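Local coordinates for autophagy protein 5 (Saccharomyces cerevisiae, PDB 2DYO) that takes part in autophagic vesicle formation and cytoplasm-to-vacuole transport, and is required for selective autophagy of mitochondria and of the nucleus, at residues L48-P53 with S179-N184; I191-S196 with K272-D277; P221-T226 with M264-L269. One frame throughout, in Å; residues are numbered along the deposited sequence.

Contact 1 of 3, residues L48-P53 with S179-N184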
ATOM      1  N   LEU A  48      -6.046  -4.093  -1.311  1.00 18.82           N
ATOM      2  CA  LEU A  48      -6.957  -5.034  -0.664  1.00 20.01           C
ATOM      3  C   LEU A  48      -8.026  -5.513  -1.638  1.00 21.80           C
ATOM      4  O   LEU A  48      -8.505  -6.635  -1.558  1.00 22.31           O
ATOM      5  CB  LEU A  48      -7.632  -4.372   0.549  1.00 20.60           C
ATOM      6  CG  LEU A  48      -6.755  -4.086   1.776  1.00 21.63           C
ATOM      7  CD1 LEU A  48      -7.553  -3.254   2.781  1.00 19.19           C
ATOM      8  CD2 LEU A  48      -6.300  -5.388   2.403  1.00 21.27           C
ATOM      9  N   VAL A  49      -8.403  -4.632  -2.554  1.00 20.43           N
ATOM     10  CA  VAL A  49      -9.422  -4.931  -3.545  1.00 21.18           C
ATOM     11  C   VAL A  49      -9.052  -6.090  -4.479  1.00 21.90           C
ATOM     12  O   VAL A  49      -9.922  -6.693  -5.115  1.00 24.39           O
ATOM     13  CB  VAL A  49      -9.760  -3.657  -4.327  0.50 20.03           C
ATOM     14  CG1 VAL A  49      -8.984  -3.586  -5.620  0.50 17.98           C
ATOM     15  CG2 VAL A  49     -11.262  -3.552  -4.516  0.50 18.06           C
ATOM     16  N   ASN A  50      -7.768  -6.426  -4.547  1.00 22.18           N
ATOM     17  CA  ASN A  50      -7.339  -7.547  -5.378  1.00 21.12           C
ATOM     18  C   ASN A  50      -7.788  -8.883  -4.777  1.00 24.29           C
ATOM     19  O   ASN A  50      -7.587  -9.949  -5.376  1.00 22.79           O
ATOM     20  CB  ASN A  50      -5.819  -7.531  -5.537  1.00 22.03           C
ATOM     21  CG  ASN A  50      -5.361  -6.429  -6.463  1.00 23.34           C
ATOM     22  OD1 ASN A  50      -4.181  -6.080  -6.521  1.00 25.24           O
ATOM     23  ND2 ASN A  50      -6.304  -5.883  -7.218  1.00 20.18           N
ATOM     24  N   TYR A  51      -8.402  -8.827  -3.598  1.00 22.98           N
ATOM     25  CA  TYR A  51      -8.865 -10.041  -2.946  1.00 24.08           C
ATOM     26  C   TYR A  51     -10.384 -10.221  -2.948  1.00 25.31           C
ATOM     27  O   TYR A  51     -10.907 -11.107  -2.274  1.00 25.50           O
ATOM     28  CB  TYR A  51      -8.310 -10.106  -1.516  1.00 23.75           C
ATOM     29  CG  TYR A  51      -6.800 -10.136  -1.521  1.00 23.92           C
ATOM     30  CD1 TYR A  51      -6.065  -8.964  -1.691  1.00 24.27           C
ATOM     31  CD2 TYR A  51      -6.112 -11.346  -1.515  1.00 24.67           C
ATOM     32  CE1 TYR A  51      -4.684  -9.000  -1.874  1.00 22.84           C
ATOM     33  CE2 TYR A  51      -4.735 -11.395  -1.697  1.00 24.55           C
ATOM     34  CZ  TYR A  51      -4.028 -10.216  -1.882  1.00 24.60           C
ATOM     35  OH  TYR A  51      -2.679 -10.269  -2.127  1.00 21.90           O
ATOM     36  N   MET A  52     -11.091  -9.393  -3.711  1.00 25.22           N
ATOM     37  CA  MET A  52     -12.544  -9.519  -3.789  1.00 27.50           C
ATOM     38  C   MET A  52     -12.965 -10.847  -4.422  1.00 29.43           C
ATOM     39  O   MET A  52     -13.925 -11.478  -3.972  1.00 29.42           O
ATOM     40  CB  MET A  52     -13.148  -8.352  -4.577  1.00 26.53           C
ATOM     41  CG  MET A  52     -13.079  -7.032  -3.836  1.00 26.47           C
ATOM     42  SD  MET A  52     -13.564  -7.198  -2.099  1.00 31.72           S
ATOM     43  CE  MET A  52     -15.279  -7.692  -2.247  1.00 28.17           C
ATOM     44  N   PRO A  53     -12.260 -11.285  -5.481  1.00 30.97           N
ATOM     45  CA  PRO A  53     -12.619 -12.558  -6.118  1.00 32.84           C
ATOM     46  C   PRO A  53     -12.552 -13.701  -5.108  1.00 34.44           C
ATOM     47  O   PRO A  53     -13.437 -14.558  -5.054  1.00 33.96           O
ATOM     48  CB  PRO A  53     -11.569 -12.698  -7.218  1.00 32.64           C
ATOM     49  CG  PRO A  53     -11.324 -11.274  -7.616  1.00 32.11           C
ATOM     50  CD  PRO A  53     -11.226 -10.585  -6.267  1.00 30.95           C
ATOM     51  N   SER A 179       1.916  -8.087 -13.310  1.00 24.44           N
ATOM     52  CA  SER A 179       2.997  -8.466 -12.407  1.00 24.31           C
ATOM     53  C   SER A 179       2.609  -8.257 -10.948  1.00 23.66           C
ATOM     54  O   SER A 179       3.123  -8.938 -10.067  1.00 23.81           O
ATOM     55  CB  SER A 179       4.254  -7.651 -12.711  1.00 24.16           C
ATOM     56  OG  SER A 179       4.049  -6.285 -12.403  1.00 24.24           O
ATOM     57  N   VAL A 180       1.711  -7.308 -10.693  1.00 24.90           N
ATOM     58  CA  VAL A 180       1.263  -7.037  -9.326  1.00 25.01           C
ATOM     59  C   VAL A 180       0.446  -8.208  -8.775  1.00 25.33           C
ATOM     60  O   VAL A 180       0.525  -8.527  -7.587  1.00 24.97           O
ATOM     61  CB  VAL A 180       0.385  -5.769  -9.258  1.00 23.71           C
ATOM     62  CG1 VAL A 180      -0.079  -5.540  -7.818  1.00 22.45           C
ATOM     63  CG2 VAL A 180       1.169  -4.558  -9.766  1.00 25.49           C
ATOM     64  N   ILE A 181      -0.339  -8.839  -9.644  1.00 24.10           N
ATOM     65  CA  ILE A 181      -1.173  -9.965  -9.240  1.00 25.76           C
ATOM     66  C   ILE A 181      -0.348 -11.244  -9.145  1.00 25.56           C
ATOM     67  O   ILE A 181      -0.455 -11.990  -8.169  1.00 25.19           O
ATOM     68  CB  ILE A 181      -2.323 -10.210 -10.247  1.00 28.77           C
ATOM     69  CG1 ILE A 181      -3.119  -8.921 -10.472  1.00 28.53           C
ATOM     70  CG2 ILE A 181      -3.231 -11.313  -9.725  1.00 29.86           C
ATOM     71  CD1 ILE A 181      -3.841  -8.408  -9.243  1.00 29.87           C
ATOM     72  N   THR A 182       0.472 -11.495 -10.162  1.00 26.36           N
ATOM     73  CA  THR A 182       1.305 -12.694 -10.194  1.00 26.12           C
ATOM     74  C   THR A 182       2.555 -12.586  -9.325  1.00 27.00           C
ATOM     75  O   THR A 182       3.171 -13.595  -8.994  1.00 21.99           O
ATOM     76  CB  THR A 182       1.761 -13.017 -11.629  1.00 27.79           C
ATOM     77  OG1 THR A 182       2.456 -11.890 -12.170  1.00 29.47           O
ATOM     78  CG2 THR A 182       0.571 -13.346 -12.512  1.00 29.77           C
ATOM     79  N   ARG A 183       2.925 -11.361  -8.957  1.00 24.86           N
ATOM     80  CA  ARG A 183       4.119 -11.119  -8.149  1.00 25.47           C
ATOM     81  C   ARG A 183       5.376 -11.382  -8.974  1.00 26.18           C
ATOM     82  O   ARG A 183       6.364 -11.910  -8.469  1.00 27.11           O
ATOM     83  CB  ARG A 183       4.135 -12.002  -6.892  1.00 23.39           C
ATOM     84  CG  ARG A 183       2.876 -11.911  -6.040  1.00 25.32           C
ATOM     85  CD  ARG A 183       2.452 -10.465  -5.819  1.00 25.06           C
ATOM     86  NE  ARG A 183       3.432  -9.701  -5.053  1.00 26.49           N
ATOM     87  CZ  ARG A 183       3.373  -8.381  -4.887  1.00 26.18           C
ATOM     88  NH1 ARG A 183       2.386  -7.686  -5.442  1.00 23.53           N
ATOM     89  NH2 ARG A 183       4.293  -7.761  -4.155  1.00 26.86           N
ATOM     90  N   ASN A 184       5.323 -11.026 -10.253  1.00 27.30           N
ATOM     91  CA  ASN A 184       6.464 -11.205 -11.141  1.00 29.32           C
ATOM     92  C   ASN A 184       7.371  -9.988 -10.979  1.00 27.92           C
ATOM     93  O   ASN A 184       7.188  -8.971 -11.647  1.00 25.26           O
ATOM     94  CB  ASN A 184       6.011 -11.306 -12.599  1.00 29.63           C
ATOM     95  CG  ASN A 184       7.143 -11.701 -13.533  1.00 34.04           C
ATOM     96  OD1 ASN A 184       8.251 -11.165 -13.442  1.00 34.18           O
ATOM     97  ND2 ASN A 184       6.870 -12.639 -14.438  1.00 32.65           N
TER

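Contact 2 of 3, residues I191-S196 with K272-D277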
ATOM      1  N   ILE A 191       9.161  -2.796 -16.439  1.00 28.10           N
ATOM      2  CA  ILE A 191       8.292  -1.716 -16.885  1.00 28.41           C
ATOM      3  C   ILE A 191       8.411  -0.431 -16.065  1.00 27.90           C
ATOM      4  O   ILE A 191       8.451   0.663 -16.633  1.00 28.39           O
ATOM      5  CB  ILE A 191       6.815  -2.166 -16.915  1.00 29.20           C
ATOM      6  CG1 ILE A 191       6.677  -3.426 -17.769  1.00 31.01           C
ATOM      7  CG2 ILE A 191       5.944  -1.070 -17.505  1.00 29.96           C
ATOM      8  CD1 ILE A 191       7.151  -3.251 -19.195  1.00 34.82           C
ATOM      9  N   SER A 192       8.472  -0.548 -14.740  1.00 27.83           N
ATOM     10  CA  SER A 192       8.574   0.651 -13.906  1.00 28.27           C
ATOM     11  C   SER A 192       9.818   1.458 -14.265  1.00 29.03           C
ATOM     12  O   SER A 192       9.779   2.690 -14.325  1.00 28.91           O
ATOM     13  CB  SER A 192       8.570   0.286 -12.411  1.00 26.66           C
ATOM     14  OG  SER A 192       9.604  -0.623 -12.065  1.00 24.45           O
ATOM     15  N   ASN A 193      10.922   0.767 -14.526  1.00 30.45           N
ATOM     16  CA  ASN A 193      12.155   1.450 -14.898  1.00 33.42           C
ATOM     17  C   ASN A 193      12.021   2.147 -16.253  1.00 33.48           C
ATOM     18  O   ASN A 193      12.554   3.236 -16.451  1.00 32.76           O
ATOM     19  CB  ASN A 193      13.319   0.459 -14.917  1.00 35.12           C
ATOM     20  CG  ASN A 193      13.871   0.188 -13.528  1.00 37.30           C
ATOM     21  OD1 ASN A 193      14.639  -0.750 -13.322  1.00 40.33           O
ATOM     22  ND2 ASN A 193      13.485   1.023 -12.566  1.00 37.90           N
ATOM     23  N   LYS A 194      11.295   1.521 -17.175  1.00 34.80           N
ATOM     24  CA  LYS A 194      11.081   2.089 -18.504  1.00 36.29           C
ATOM     25  C   LYS A 194      10.329   3.408 -18.451  1.00 36.17           C
ATOM     26  O   LYS A 194      10.572   4.297 -19.265  1.00 35.27           O
ATOM     27  CB  LYS A 194      10.275   1.133 -19.389  1.00 39.23           C
ATOM     28  CG  LYS A 194      11.018  -0.081 -19.887  1.00 43.26           C
ATOM     29  CD  LYS A 194      10.235  -0.748 -21.015  1.00 45.04           C
ATOM     30  CE  LYS A 194       9.958   0.239 -22.148  1.00 46.33           C
ATOM     31  NZ  LYS A 194       9.301  -0.406 -23.321  1.00 47.99           N
ATOM     32  N   ILE A 195       9.399   3.520 -17.507  1.00 35.85           N
ATOM     33  CA  ILE A 195       8.600   4.730 -17.360  1.00 37.67           C
ATOM     34  C   ILE A 195       9.486   5.898 -16.969  1.00 39.38           C
ATOM     35  O   ILE A 195       9.239   7.034 -17.370  1.00 39.69           O
ATOM     36  CB  ILE A 195       7.502   4.553 -16.289  1.00 37.72           C
ATOM     37  CG1 ILE A 195       6.522   3.464 -16.727  1.00 39.44           C
ATOM     38  CG2 ILE A 195       6.769   5.876 -16.071  1.00 37.87           C
ATOM     39  CD1 ILE A 195       5.430   3.178 -15.724  1.00 37.96           C
ATOM     40  N   SER A 196      10.516   5.610 -16.177  1.00 40.70           N
ATOM     41  CA  SER A 196      11.466   6.629 -15.741  1.00 43.59           C
ATOM     42  C   SER A 196      12.663   6.026 -15.019  1.00 44.63           C
ATOM     43  O   SER A 196      12.510   5.313 -14.023  1.00 44.68           O
ATOM     44  CB  SER A 196      10.795   7.648 -14.821  1.00 44.74           C
ATOM     45  OG  SER A 196      11.703   8.693 -14.506  1.00 44.17           O
ATOM     46  N   LYS A 272      14.449   4.216  -4.043  1.00 21.86           N
ATOM     47  CA  LYS A 272      14.536   2.898  -3.430  1.00 22.37           C
ATOM     48  C   LYS A 272      13.309   2.427  -2.665  1.00 22.10           C
ATOM     49  O   LYS A 272      12.942   1.250  -2.736  1.00 21.26           O
ATOM     50  CB  LYS A 272      15.764   2.852  -2.516  1.00 23.05           C
ATOM     51  CG  LYS A 272      17.068   2.943  -3.292  1.00 25.34           C
ATOM     52  CD  LYS A 272      18.270   3.169  -2.391  1.00 27.72           C
ATOM     53  CE  LYS A 272      19.549   3.187  -3.225  1.00 30.49           C
ATOM     54  NZ  LYS A 272      20.712   3.721  -2.476  1.00 29.88           N
ATOM     55  N   LEU A 273      12.672   3.335  -1.935  1.00 19.51           N
ATOM     56  CA  LEU A 273      11.515   2.958  -1.141  1.00 19.59           C
ATOM     57  C   LEU A 273      10.126   3.353  -1.652  1.00 19.36           C
ATOM     58  O   LEU A 273       9.135   3.172  -0.941  1.00 19.19           O
ATOM     59  CB  LEU A 273      11.709   3.464   0.294  1.00 20.85           C
ATOM     60  CG  LEU A 273      12.421   2.492   1.246  1.00 25.86           C
ATOM     61  CD1 LEU A 273      13.670   1.908   0.594  1.00 26.37           C
ATOM     62  CD2 LEU A 273      12.761   3.208   2.539  1.00 23.71           C
ATOM     63  N   ARG A 274      10.026   3.878  -2.872  1.00 18.56           N
ATOM     64  CA  ARG A 274       8.703   4.241  -3.385  1.00 19.44           C
ATOM     65  C   ARG A 274       7.841   2.983  -3.428  1.00 17.90           C
ATOM     66  O   ARG A 274       8.363   1.872  -3.541  1.00 16.12           O
ATOM     67  CB  ARG A 274       8.797   4.840  -4.791  1.00 17.76           C
ATOM     68  CG  ARG A 274       9.251   3.856  -5.863  1.00 20.40           C
ATOM     69  CD  ARG A 274       9.227   4.509  -7.235  1.00 18.87           C
ATOM     70  NE  ARG A 274       9.776   3.628  -8.264  1.00 21.53           N
ATOM     71  CZ  ARG A 274       9.915   3.964  -9.542  1.00 20.78           C
ATOM     72  NH1 ARG A 274       9.543   5.165  -9.959  1.00 23.98           N
ATOM     73  NH2 ARG A 274      10.434   3.098 -10.403  1.00 21.96           N
ATOM     74  N   SER A 275       6.528   3.160  -3.330  1.00 17.67           N
ATOM     75  CA  SER A 275       5.598   2.041  -3.355  1.00 18.60           C
ATOM     76  C   SER A 275       5.297   1.589  -4.789  1.00 17.87           C
ATOM     77  O   SER A 275       5.737   2.225  -5.751  1.00 16.93           O
ATOM     78  CB  SER A 275       4.311   2.422  -2.626  1.00 19.45           C
ATOM     79  OG  SER A 275       4.588   2.757  -1.270  1.00 19.69           O
ATOM     80  N   PHE A 276       4.532   0.506  -4.923  1.00 17.28           N
ATOM     81  CA  PHE A 276       4.219  -0.067  -6.233  1.00 18.48           C
ATOM     82  C   PHE A 276       3.324   0.768  -7.151  1.00 18.78           C
ATOM     83  O   PHE A 276       3.118   0.399  -8.306  1.00 18.06           O
ATOM     84  CB  PHE A 276       3.625  -1.476  -6.060  1.00 17.74           C
ATOM     85  CG  PHE A 276       2.142  -1.490  -5.818  1.00 17.57           C
ATOM     86  CD1 PHE A 276       1.263  -1.861  -6.835  1.00 16.57           C
ATOM     87  CD2 PHE A 276       1.622  -1.137  -4.576  1.00 15.01           C
ATOM     88  CE1 PHE A 276      -0.122  -1.875  -6.619  1.00 16.57           C
ATOM     89  CE2 PHE A 276       0.239  -1.147  -4.344  1.00 18.07           C
ATOM     90  CZ  PHE A 276      -0.636  -1.518  -5.369  1.00 16.87           C
ATOM     91  N   ASP A 277       2.791   1.880  -6.648  1.00 18.94           N
ATOM     92  CA  ASP A 277       1.959   2.744  -7.482  1.00 20.11           C
ATOM     93  C   ASP A 277       2.785   3.932  -7.971  1.00 19.84           C
ATOM     94  O   ASP A 277       2.255   4.859  -8.580  1.00 18.59           O
ATOM     95  CB  ASP A 277       0.727   3.241  -6.720  1.00 18.48           C
ATOM     96  CG  ASP A 277       1.077   4.111  -5.527  1.00 21.51           C
ATOM     97  OD1 ASP A 277       0.135   4.678  -4.936  1.00 21.33           O
ATOM     98  OD2 ASP A 277       2.274   4.224  -5.172  1.00 19.13           O
TER
HETATM   99  O   HOH W   1      10.076   4.904 -12.770  1.00 33.96           O
HETATM  100  O   HOH W   2      11.109   0.291  -9.962  1.00 37.96           O

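Contact 3 of 3, residues P221-T226 with M264-L269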
ATOM      1  N   PRO A 221       2.889  17.596  -1.399  1.00 24.22           N
ATOM      2  CA  PRO A 221       3.657  18.813  -1.666  1.00 25.80           C
ATOM      3  C   PRO A 221       4.486  18.738  -2.939  1.00 26.26           C
ATOM      4  O   PRO A 221       4.965  17.670  -3.323  1.00 28.55           O
ATOM      5  CB  PRO A 221       4.523  18.943  -0.418  1.00 26.49           C
ATOM      6  CG  PRO A 221       4.827  17.503  -0.095  1.00 26.13           C
ATOM      7  CD  PRO A 221       3.474  16.838  -0.277  1.00 23.67           C
ATOM      8  N   THR A 222       4.639  19.877  -3.602  1.00 27.21           N
ATOM      9  CA  THR A 222       5.431  19.949  -4.819  1.00 29.55           C
ATOM     10  C   THR A 222       6.883  20.128  -4.386  1.00 30.10           C
ATOM     11  O   THR A 222       7.211  21.083  -3.680  1.00 31.85           O
ATOM     12  CB  THR A 222       5.042  21.165  -5.687  1.00 30.20           C
ATOM     13  OG1 THR A 222       3.650  21.100  -6.011  1.00 29.48           O
ATOM     14  CG2 THR A 222       5.860  21.179  -6.972  1.00 31.18           C
ATOM     15  N   ILE A 223       7.746  19.213  -4.806  1.00 29.86           N
ATOM     16  CA  ILE A 223       9.156  19.275  -4.439  1.00 29.36           C
ATOM     17  C   ILE A 223      10.052  19.179  -5.670  1.00 29.02           C
ATOM     18  O   ILE A 223      10.194  18.109  -6.266  1.00 27.69           O
ATOM     19  CB  ILE A 223       9.491  18.149  -3.451  1.00 31.77           C
ATOM     20  CG1 ILE A 223       8.689  18.363  -2.160  1.00 32.72           C
ATOM     21  CG2 ILE A 223      10.992  18.113  -3.172  1.00 32.01           C
ATOM     22  CD1 ILE A 223       8.831  17.259  -1.155  1.00 33.86           C
ATOM     23  N   SER A 224      10.645  20.310  -6.048  1.00 27.48           N
ATOM     24  CA  SER A 224      11.526  20.380  -7.213  1.00 29.91           C
ATOM     25  C   SER A 224      12.864  19.690  -6.940  1.00 28.62           C
ATOM     26  O   SER A 224      13.447  19.851  -5.869  1.00 30.32           O
ATOM     27  CB  SER A 224      11.766  21.845  -7.599  1.00 31.13           C
ATOM     28  OG  SER A 224      12.541  21.945  -8.785  1.00 31.99           O
ATOM     29  N   MET A 225      13.352  18.931  -7.915  1.00 28.38           N
ATOM     30  CA  MET A 225      14.613  18.211  -7.763  1.00 26.88           C
ATOM     31  C   MET A 225      15.676  18.651  -8.755  1.00 24.76           C
ATOM     32  O   MET A 225      16.829  18.223  -8.667  1.00 26.31           O
ATOM     33  CB  MET A 225      14.381  16.706  -7.931  1.00 28.37           C
ATOM     34  CG  MET A 225      13.519  16.090  -6.857  1.00 31.17           C
ATOM     35  SD  MET A 225      14.288  16.232  -5.238  1.00 33.69           S
ATOM     36  CE  MET A 225      15.654  15.076  -5.408  1.00 31.20           C
ATOM     37  N   THR A 226      15.292  19.500  -9.700  1.00 23.50           N
ATOM     38  CA  THR A 226      16.225  19.961 -10.713  1.00 25.20           C
ATOM     39  C   THR A 226      17.402  20.716 -10.101  1.00 23.89           C
ATOM     40  O   THR A 226      17.221  21.740  -9.454  1.00 24.58           O
ATOM     41  CB  THR A 226      15.515  20.869 -11.738  1.00 28.60           C
ATOM     42  OG1 THR A 226      14.499  20.117 -12.420  1.00 30.14           O
ATOM     43  CG2 THR A 226      16.511  21.404 -12.756  1.00 28.90           C
ATOM     44  N   MET A 264      18.634  11.448   5.567  1.00 23.35           N
ATOM     45  CA  MET A 264      18.432  10.644   4.364  1.00 24.89           C
ATOM     46  C   MET A 264      18.123  11.528   3.159  1.00 22.47           C
ATOM     47  O   MET A 264      17.324  12.462   3.253  1.00 20.50           O
ATOM     48  CB  MET A 264      17.291   9.646   4.583  1.00 28.32           C
ATOM     49  CG  MET A 264      16.750   9.034   3.305  1.00 34.31           C
ATOM     50  SD  MET A 264      16.841   7.240   3.295  1.00 40.83           S
ATOM     51  CE  MET A 264      18.229   7.008   2.199  1.00 41.07           C
ATOM     52  N   LEU A 265      18.764  11.231   2.033  1.00 21.48           N
ATOM     53  CA  LEU A 265      18.559  11.977   0.790  1.00 21.30           C
ATOM     54  C   LEU A 265      17.215  11.601   0.172  1.00 21.62           C
ATOM     55  O   LEU A 265      16.906  10.417   0.012  1.00 19.43           O
ATOM     56  CB  LEU A 265      19.675  11.662  -0.208  1.00 21.47           C
ATOM     57  CG  LEU A 265      21.079  12.158   0.142  1.00 24.00           C
ATOM     58  CD1 LEU A 265      22.108  11.540  -0.811  1.00 24.11           C
ATOM     59  CD2 LEU A 265      21.111  13.677   0.057  1.00 23.07           C
ATOM     60  N   LEU A 266      16.424  12.607  -0.185  1.00 21.14           N
ATOM     61  CA  LEU A 266      15.107  12.375  -0.769  1.00 23.35           C
ATOM     62  C   LEU A 266      15.149  11.570  -2.068  1.00 23.30           C
ATOM     63  O   LEU A 266      14.309  10.700  -2.284  1.00 23.58           O
ATOM     64  CB  LEU A 266      14.389  13.712  -1.002  1.00 23.16           C
ATOM     65  CG  LEU A 266      12.918  13.619  -1.420  1.00 26.00           C
ATOM     66  CD1 LEU A 266      12.125  12.881  -0.344  1.00 26.12           C
ATOM     67  CD2 LEU A 266      12.356  15.024  -1.629  1.00 26.16           C
ATOM     68  N   TYR A 267      16.110  11.852  -2.940  1.00 25.27           N
ATOM     69  CA  TYR A 267      16.197  11.096  -4.190  1.00 28.75           C
ATOM     70  C   TYR A 267      16.408   9.618  -3.885  1.00 28.21           C
ATOM     71  O   TYR A 267      15.766   8.755  -4.482  1.00 26.12           O
ATOM     72  CB  TYR A 267      17.353  11.588  -5.065  1.00 34.92           C
ATOM     73  CG  TYR A 267      17.659  10.639  -6.204  1.00 39.87           C
ATOM     74  CD1 TYR A 267      16.765  10.478  -7.262  1.00 42.95           C
ATOM     75  CD2 TYR A 267      18.809   9.851  -6.189  1.00 43.04           C
ATOM     76  CE1 TYR A 267      17.007   9.552  -8.277  1.00 45.26           C
ATOM     77  CE2 TYR A 267      19.062   8.924  -7.197  1.00 45.86           C
ATOM     78  CZ  TYR A 267      18.157   8.779  -8.236  1.00 46.25           C
ATOM     79  OH  TYR A 267      18.406   7.861  -9.234  1.00 49.04           O
ATOM     80  N   ASP A 268      17.323   9.333  -2.961  1.00 27.23           N
ATOM     81  CA  ASP A 268      17.603   7.955  -2.568  1.00 28.19           C
ATOM     82  C   ASP A 268      16.353   7.299  -2.003  1.00 27.50           C
ATOM     83  O   ASP A 268      15.988   6.187  -2.391  1.00 26.48           O
ATOM     84  CB  ASP A 268      18.704   7.913  -1.506  1.00 34.10           C
ATOM     85  CG  ASP A 268      20.073   7.700  -2.100  1.00 37.88           C
ATOM     86  OD1 ASP A 268      20.278   6.648  -2.742  1.00 41.65           O
ATOM     87  OD2 ASP A 268      20.942   8.580  -1.925  1.00 41.74           O
ATOM     88  N   LEU A 269      15.702   7.994  -1.077  1.00 23.84           N
ATOM     89  CA  LEU A 269      14.497   7.475  -0.452  1.00 23.77           C
ATOM     90  C   LEU A 269      13.465   7.127  -1.522  1.00 22.85           C
ATOM     91  O   LEU A 269      12.945   6.011  -1.553  1.00 23.42           O
ATOM     92  CB  LEU A 269      13.924   8.502   0.525  1.00 22.78           C
ATOM     93  CG  LEU A 269      12.768   8.026   1.408  1.00 24.11           C
ATOM     94  CD1 LEU A 269      13.188   6.799   2.209  1.00 23.31           C
ATOM     95  CD2 LEU A 269      12.351   9.151   2.329  1.00 24.48           C
TER

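Contact 1 of 3, residues L48-P53 with S179-N184
Asn50 meets Ile181 where the 3-10 turn of residues 48-51, in the ubiquitin-like UblA region, faces the C-terminal end of helix 170-182 in the helical bundle region. The contact is small, and the outermost methyl of Ile181 does most of the touching: CD1 lies 3.6 Å from Asn50 OD1 and 4.1 Å from Asn50 ND2, so it rests against the whole amide group. Asn50 CG stands beside its own backbone N (chi1 -73°), which carries the amide across to the helix. Val180 approaches less closely, with CG1 4.3 Å from Asn50 OD1, and its side chain also leans on Trp147 of helix 142-159.

Beyond the touching atoms, Arg183 just past the helix bonds back through NH1 to Val180 O at 3.0 Å, in the carbonyl plane on a lone pair. Arg183 NH1 also reaches Glu45 O, and its side chain forms a cation-pi pair with Trp12. The chain of another protein in the assembly packs its backbone on both Asn50 and Ile181, and backbone hydrogen bonds from Asn50 run to it. The two segments thus meet through dispersion between an amide and methyls, while the directional bonds lie within segment 179-184 or run to other residues and to the second protein.

Contact 2 of 3, residues I191-S196 with K272-D277
Water 1 joins Arg274 to Ser192 and Ser196, accepting from Arg274 NH1 at 2.9 Å and donating to Ser192 O at 2.7 Å and Ser196 O at 2.8 Å. Arg274 is the first residue to leave helical geometry after helix 266-273, which links the fourth and fifth strands (258-260 and 280-286) of the ubiquitin-like UblB fold, whose sheet has the beta-grasp order 2-1-5-3-4. Ser192 O lies in the last turn of helix 185-195, in the helical bundle region, and Ser196 O just past its end, so the arginine, through water, links UblB to that region.

A second bridge runs alongside. Water 2 accepts from Arg274 NH2 at 2.9 Å and donates to Ser192 OG, which is itself hydrogen-bonded to Phe188 O one helical turn earlier. Both waters lie at the edge of the guanidinium, in its plane, which ties down the rotation of the group. Arg274 reaches this far because its chain is extended from CG to NE; CG sits in the crowded position between backbone N and carbonyl carbon (chi1 67°).

Direct contact is slight. Ser192 CB comes within 3.9 Å of Arg274 NH2, and Asn193 touches the same nitrogen more loosely with its amide, which extends back although its CB points away. Tyr270 OH bonds to Arg274 NH1 from within helix 266-273, and Trp151 of helix 142-159 packs on the arginine side chain. Holding a positive charge beside the carbonyl end of a helix is probably favourable, since the helix dipole is negative there. Ser196 is held by its side chain too: its OG is hydrogen-bonded to Asn159 OD1, while Ile195 O receives Asn159 ND2.

Contact 3 of 3, residues P221-T226 with M264-L269
Ile223 and Leu266 make the tight centre of this contact, methyl to methyl, with Ile223 CG2 3.7 Å from Leu266 CD2. The two side chains cross obliquely, and both are buried between segment 221-226 and the start of helix 266-273, within the ubiquitin-like UblB region. Leu266 is the first residue of the helix; with CG anti to the backbone N (chi1 -171°), the second torsion then turns CD2 onto Ile223. Ile223 also packs on Leu205 of strand 205-208, on Ile235, and on Asp238 of helix 236-239, so Leu266 meets an isoleucine that both these elements also touch.

Met225 widens the contact along the helix. Its chain bends at both chi2 (-63°) and chi3 (-70°), bringing SD within 4.3 Å of Leu266 CD2 and turning CE against the first turn, 3.9 Å from Tyr267 CB. Met225 and Tyr267 lie nearly at right angles, and the methyl rests at the root of the tyrosine. The ring itself leads away to Arg199, with which it forms a cation-pi pair, and to Pro200.

Packing gives out at this rim and on the outer side of segment 221-226. Thr222, Ser224 and Thr226 are exposed residues that lie between or beyond the inward-pointing Ile223 and Met225. The backbone has its own partners: Ile223 is hydrogen-bonded to Ile203 and Met225 to Arg201. The contact across the two segments is purely apolar, so its hold depends on close fit and burial, while backbone bonding to Arg201 and Ile203 probably fixes the course of segment 221-226.

How the contacts relate
Contacts 1 and 2 both tie the helical bundle region to a ubiquitin-like part, UblA through 48-53 and UblB through 272-277, on helices 170-182 and 185-195, which follow each other in the chain. Their centres are about 17 Å apart, yet they touch where Val180 CG1 lies 3.9 Å from Phe276 CE1. Contact 3 stays inside UblB, is nested in the loop closed by contact 2, and uses the opposite end of helix 266-273. Contacts 1 and 3 are buried: contact 1 sets methyls against an amide and contact 3 is entirely apolar. Contact 2, only partly buried, relies on waters and a charged side chain.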